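Local coordinates for enoyl CoA hydratase/isomerase (Crotonase) (Legionella pneumophila subsp. pneumophila, PDB 3I47), which probably acts as an enoyl-CoA hydratase or isomerase of the crotonase family, at residues E243-G247 and I256-N260; L117-C121 and Y149-A153. All coordinates share one frame. Residues are numbered along the deposited sequence.

Contact 1. Residues E243-G247 and I256-N260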
loop_
_atom_site.group_PDB
_atom_site.type_symbol
_atom_site.label_atom_id
_atom_site.label_comp_id
_atom_site.label_asym_id
_atom_site.label_seq_id
_atom_site.Cartn_x
_atom_site.Cartn_y
_atom_site.Cartn_z
ATOM N N GLU A 243 -19.941 13.849 -13.138
ATOM C CA GLU A 243 -19.739 13.629 -11.710
ATOM C C GLU A 243 -19.651 14.931 -10.904
ATOM O O GLU A 243 -20.226 15.032 -9.815
ATOM C CB GLU A 243 -18.498 12.767 -11.469
ATOM C CG GLU A 243 -18.339 12.345 -10.029
ATOM C CD GLU A 243 -17.061 11.585 -9.812
ATOM O OE1 GLU A 243 -16.006 12.243 -9.694
ATOM O OE2 GLU A 243 -17.109 10.337 -9.747
ATOM N N GLY A 244 -18.936 15.919 -11.445
ATOM C CA GLY A 244 -18.803 17.216 -10.783
ATOM C C GLY A 244 -20.153 17.917 -10.705
ATOM O O GLY A 244 -20.520 18.478 -9.672
ATOM N N GLN A 245 -20.915 17.856 -11.795
ATOM C CA GLN A 245 -22.243 18.453 -11.799
ATOM C C GLN A 245 -23.190 17.774 -10.812
ATOM O O GLN A 245 -23.962 18.443 -10.127
ATOM C CB GLN A 245 -22.832 18.454 -13.216
ATOM C CG GLN A 245 -22.191 19.491 -14.104
ATOM C CD GLN A 245 -22.623 20.909 -13.732
ATOM O OE1 GLN A 245 -23.822 21.215 -13.700
ATOM N NE2 GLN A 245 -21.649 21.783 -13.448
ATOM N N GLU A 246 -23.111 16.446 -10.733
ATOM C CA GLU A 246 -23.893 15.688 -9.768
ATOM C C GLU A 246 -23.507 16.048 -8.343
ATOM O O GLU A 246 -24.368 16.242 -7.493
ATOM C CB GLU A 246 -23.747 14.181 -10.019
ATOM C CG GLU A 246 -24.256 13.284 -8.895
ATOM C CD GLU A 246 -25.768 13.306 -8.706
ATOM O OE1 GLU A 246 -26.509 13.885 -9.545
ATOM O OE2 GLU A 246 -26.223 12.734 -7.694
ATOM N N GLY A 247 -22.203 16.165 -8.091
ATOM C CA GLY A 247 -21.730 16.467 -6.760
ATOM C C GLY A 247 -22.164 17.838 -6.293
ATOM O O GLY A 247 -22.557 18.018 -5.143
ATOM N N ILE A 256 -28.309 13.070 -1.487
ATOM C CA ILE A 256 -27.230 12.085 -1.602
ATOM C C ILE A 256 -26.760 11.968 -3.058
ATOM O O ILE A 256 -27.570 11.744 -3.956
ATOM C CB ILE A 256 -27.651 10.688 -1.034
ATOM C CG1 ILE A 256 -28.146 10.807 0.420
ATOM C CG2 ILE A 256 -26.515 9.660 -1.164
ATOM C CD1 ILE A 256 -27.163 11.476 1.404
ATOM N N PRO A 257 -25.445 12.142 -3.300
ATOM C CA PRO A 257 -24.917 12.001 -4.662
ATOM C C PRO A 257 -25.075 10.583 -5.216
ATOM O O PRO A 257 -25.036 9.612 -4.448
ATOM C CB PRO A 257 -23.434 12.364 -4.508
ATOM C CG PRO A 257 -23.150 12.279 -3.037
ATOM C CD PRO A 257 -24.424 12.633 -2.357
ATOM N N ASN A 258 -25.234 10.470 -6.536
ATOM C CA ASN A 258 -25.602 9.190 -7.161
ATOM C C ASN A 258 -24.516 8.114 -7.185
ATOM O O ASN A 258 -24.798 6.950 -7.486
ATOM C CB ASN A 258 -26.225 9.387 -8.558
ATOM C CG ASN A 258 -25.250 9.963 -9.592
ATOM O OD1 ASN A 258 -25.687 10.525 -10.602
ATOM N ND2 ASN A 258 -23.949 9.820 -9.362
ATOM N N TRP A 259 -23.283 8.498 -6.863
ATOM C CA TRP A 259 -22.194 7.531 -6.787
ATOM C C TRP A 259 -22.267 6.691 -5.518
ATOM O O TRP A 259 -21.555 5.691 -5.391
ATOM C CB TRP A 259 -20.824 8.206 -6.938
ATOM C CG TRP A 259 -20.482 9.235 -5.891
ATOM C CD1 TRP A 259 -20.065 8.995 -4.617
ATOM C CD2 TRP A 259 -20.494 10.661 -6.048
ATOM N NE1 TRP A 259 -19.825 10.177 -3.961
ATOM C CE2 TRP A 259 -20.081 11.217 -4.814
ATOM C CE3 TRP A 259 -20.815 11.520 -7.108
ATOM C CZ2 TRP A 259 -19.980 12.598 -4.606
ATOM C CZ3 TRP A 259 -20.714 12.892 -6.902
ATOM C CH2 TRP A 259 -20.299 13.415 -5.658
ATOM N N ASN A 260 -23.126 7.104 -4.586
ATOM C CA ASN A 260 -23.419 6.318 -3.382
ATOM C C ASN A 260 -24.834 5.738 -3.396
ATOM O O ASN A 260 -25.691 6.195 -4.156
ATOM C CB ASN A 260 -23.207 7.160 -2.121
ATOM C CG ASN A 260 -21.740 7.478 -1.868
ATOM O OD1 ASN A 260 -21.417 8.497 -1.248
ATOM N ND2 ASN A 260 -20.849 6.622 -2.357
HETATM O O HOH W 1 -28.316 13.198 -6.120
#
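This is a surface contact in the C-terminal helical region of the crotonase fold, where the chain, having left helix 242-253, doubles back so that its tail lies against the first turns of that same helix. The tail is shaped by a type I beta turn from P257 to N260, closed by N260 N donating to P257 O at 3.2 Å. The proline ring fixes phi of P257 near -64° in the extended approach to the turn, and the bend brings N258 and W259 to the helix. Both W259 and E246 direct their CA-to-CB bonds toward the opposing segment. The indole presents its edge to the helix backbone: CH2 of W259 comes within 3.5 Å of CA of G247, and CZ3 of W259 lies 3.6 Å from O of E243. Glycine fits here because an ideal CB on G247 would sit only 3.1 Å from CH2 of W259, a tight approach. The same E243 carbonyl keeps its helical bond from G247 N, at 2.9 Å. CG of E243 also touches CE3 of W259 at 3.9 Å, while its carboxylate is held by K238 and by backbone NH groups of E206 and A207. W259 NE1 bonds to O of N202, so the ring is tethered at its polar end as well as packed at its apolar one. E246 supplies the direct polar link. Its OE2 accepts a 2.7 Å hydrogen bond from N258 N, whose NH is not used in closing the turn, and water 1 donates both to OE2 of E246 and to O of I256, each at 2.7 Å.

Contact 2. Residues L117-C121 and Y149-A153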
loop_
_atom_site.group_PDB
_atom_site.type_symbol
_atom_site.label_atom_id
_atom_site.label_comp_id
_atom_site.label_asym_id
_atom_site.label_seq_id
_atom_site.Cartn_x
_atom_site.Cartn_y
_atom_site.Cartn_z
ATOM N N LEU A 117 5.831 -3.255 1.581
ATOM C CA LEU A 117 4.433 -3.183 1.141
ATOM C C LEU A 117 3.719 -1.956 1.695
ATOM O O LEU A 117 2.951 -1.311 0.976
ATOM C CB LEU A 117 3.645 -4.437 1.522
ATOM C CG LEU A 117 4.052 -5.769 0.910
ATOM C CD1 LEU A 117 3.004 -6.804 1.307
ATOM C CD2 LEU A 117 4.186 -5.701 -0.617
ATOM N N ALA A 118 3.985 -1.629 2.961
ATOM C CA ALA A 118 3.415 -0.436 3.585
ATOM C C ALA A 118 3.821 0.821 2.818
ATOM O O ALA A 118 3.009 1.710 2.609
ATOM C CB ALA A 118 3.843 -0.332 5.061
ATOM N N ALA A 119 5.079 0.888 2.379
ATOM C CA ALA A 119 5.556 2.039 1.616
ATOM C C ALA A 119 4.989 2.115 0.190
ATOM O O ALA A 119 4.810 3.206 -0.352
ATOM C CB ALA A 119 7.091 2.043 1.586
ATOM N N ALA A 120 4.712 0.964 -0.431
ATOM C CA ALA A 120 4.213 0.944 -1.798
ATOM C C ALA A 120 2.761 1.389 -1.880
ATOM O O ALA A 120 2.326 1.939 -2.900
ATOM C CB ALA A 120 4.355 -0.470 -2.385
ATOM N N CYS A 121 2.010 1.110 -0.817
ATOM C CA CYS A 121 0.608 1.535 -0.735
ATOM C C CYS A 121 0.527 3.052 -0.566
ATOM O O CYS A 121 1.467 3.682 -0.081
ATOM C CB CYS A 121 -0.096 0.852 0.433
ATOM S SG CYS A 121 -0.411 -0.910 0.133
ATOM N N TYR A 149 10.333 2.695 -3.086
ATOM C CA TYR A 149 9.088 2.993 -2.378
ATOM C C TYR A 149 9.363 3.530 -0.984
ATOM O O TYR A 149 8.724 4.489 -0.555
ATOM C CB TYR A 149 8.216 1.734 -2.326
ATOM C CG TYR A 149 8.095 1.129 -3.703
ATOM C CD1 TYR A 149 7.177 1.642 -4.625
ATOM C CD2 TYR A 149 8.926 0.073 -4.098
ATOM C CE1 TYR A 149 7.077 1.104 -5.911
ATOM C CE2 TYR A 149 8.835 -0.467 -5.386
ATOM C CZ TYR A 149 7.904 0.061 -6.280
ATOM O OH TYR A 149 7.805 -0.474 -7.543
ATOM N N VAL A 150 10.332 2.931 -0.295
ATOM C CA VAL A 150 10.683 3.394 1.046
ATOM C C VAL A 150 11.278 4.817 0.970
ATOM O O VAL A 150 10.894 5.705 1.740
ATOM C CB VAL A 150 11.671 2.431 1.737
ATOM C CG1 VAL A 150 12.125 3.011 3.082
ATOM C CG2 VAL A 150 11.014 1.045 1.934
ATOM N N VAL A 151 12.197 5.035 0.036
ATOM C CA VAL A 151 12.820 6.365 -0.081
ATOM C C VAL A 151 11.755 7.410 -0.436
ATOM O O VAL A 151 11.779 8.509 0.121
ATOM C CB VAL A 151 13.981 6.363 -1.083
ATOM C CG1 VAL A 151 14.472 7.792 -1.383
ATOM C CG2 VAL A 151 15.136 5.507 -0.547
ATOM N N ARG A 152 10.812 7.060 -1.316
ATOM C CA ARG A 152 9.711 7.982 -1.639
ATOM C C ARG A 152 8.863 8.317 -0.406
ATOM O O ARG A 152 8.499 9.480 -0.191
ATOM C CB ARG A 152 8.827 7.428 -2.761
ATOM C CG ARG A 152 7.736 8.415 -3.190
ATOM C CD ARG A 152 7.051 7.949 -4.454
ATOM N NE ARG A 152 6.258 6.739 -4.236
ATOM C CZ ARG A 152 5.603 6.092 -5.197
ATOM N NH1 ARG A 152 5.654 6.531 -6.458
ATOM N NH2 ARG A 152 4.899 5.002 -4.905
ATOM N N ALA A 153 8.558 7.303 0.399
ATOM C CA ALA A 153 7.667 7.458 1.551
ATOM C C ALA A 153 8.263 8.269 2.698
ATOM O O ALA A 153 7.591 9.155 3.245
ATOM C CB ALA A 153 7.190 6.083 2.044
HETATM O O HOH W 2 6.253 5.241 -1.643
HETATM O O HOH W 3 3.170 4.908 -2.302
#
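L117 begins the segment on the last turns of helix 113-120 with its CA-to-CB bond directed away from helix 147-154, and its carbonyl O accepts from C121 N at 3.2 Å. Two residues on, A119 points its methyl toward the partner helix: CB of A119 lies 4.1 Å from each of Y149 CB, V150 CG2 and A153 CB, and 3.6 Å from O of Y149. Such a small side chain allows close backbones, with CA atoms of A119 and V150 5.3 Å apart. A120 sits sideways and meets the tyrosine, its CB 4.2 Å from CD1 of Y149. Water joins the more polar flank: water 2 lies 2.8 Å from both A119 O and Y149 O and accepts from R152 NE at 3.0 Å, the long R152 side chain extending toward the C-terminal end of helix 113-120. At C121 the chain leaves helical geometry; its CA-to-CB bond points away from helix 147-154, and its side chain touches T102 and A104 of strand 102-106. L117 and Y149 both rest on M92 of helix 78-97, while V150 packs on A159 and F163 of helix 156-165.

How the contacts relate
Following the chain from the N terminus, contact 2 comes first: from helix 113-120 the chain runs through strands 123-127 and 131-133 before helix 147-154 returns to close the loop. Further helices and the short strands 168-170 and 182-184 lead to helix 242-253, where contact 1 closes a much shorter excursion, with eight residues between its segments. The two loops follow in series, neither nesting nor crossing. The centres of contact 1 and contact 2 are 32 Å apart, and the nearest atoms of contact 1 and contact 2 are about 21 Å apart, so they do not touch. Contact 2 joins two helices near the middle of the chain, beside the sheet, whereas contact 1 fastens the C-terminal tail to the peripheral helices.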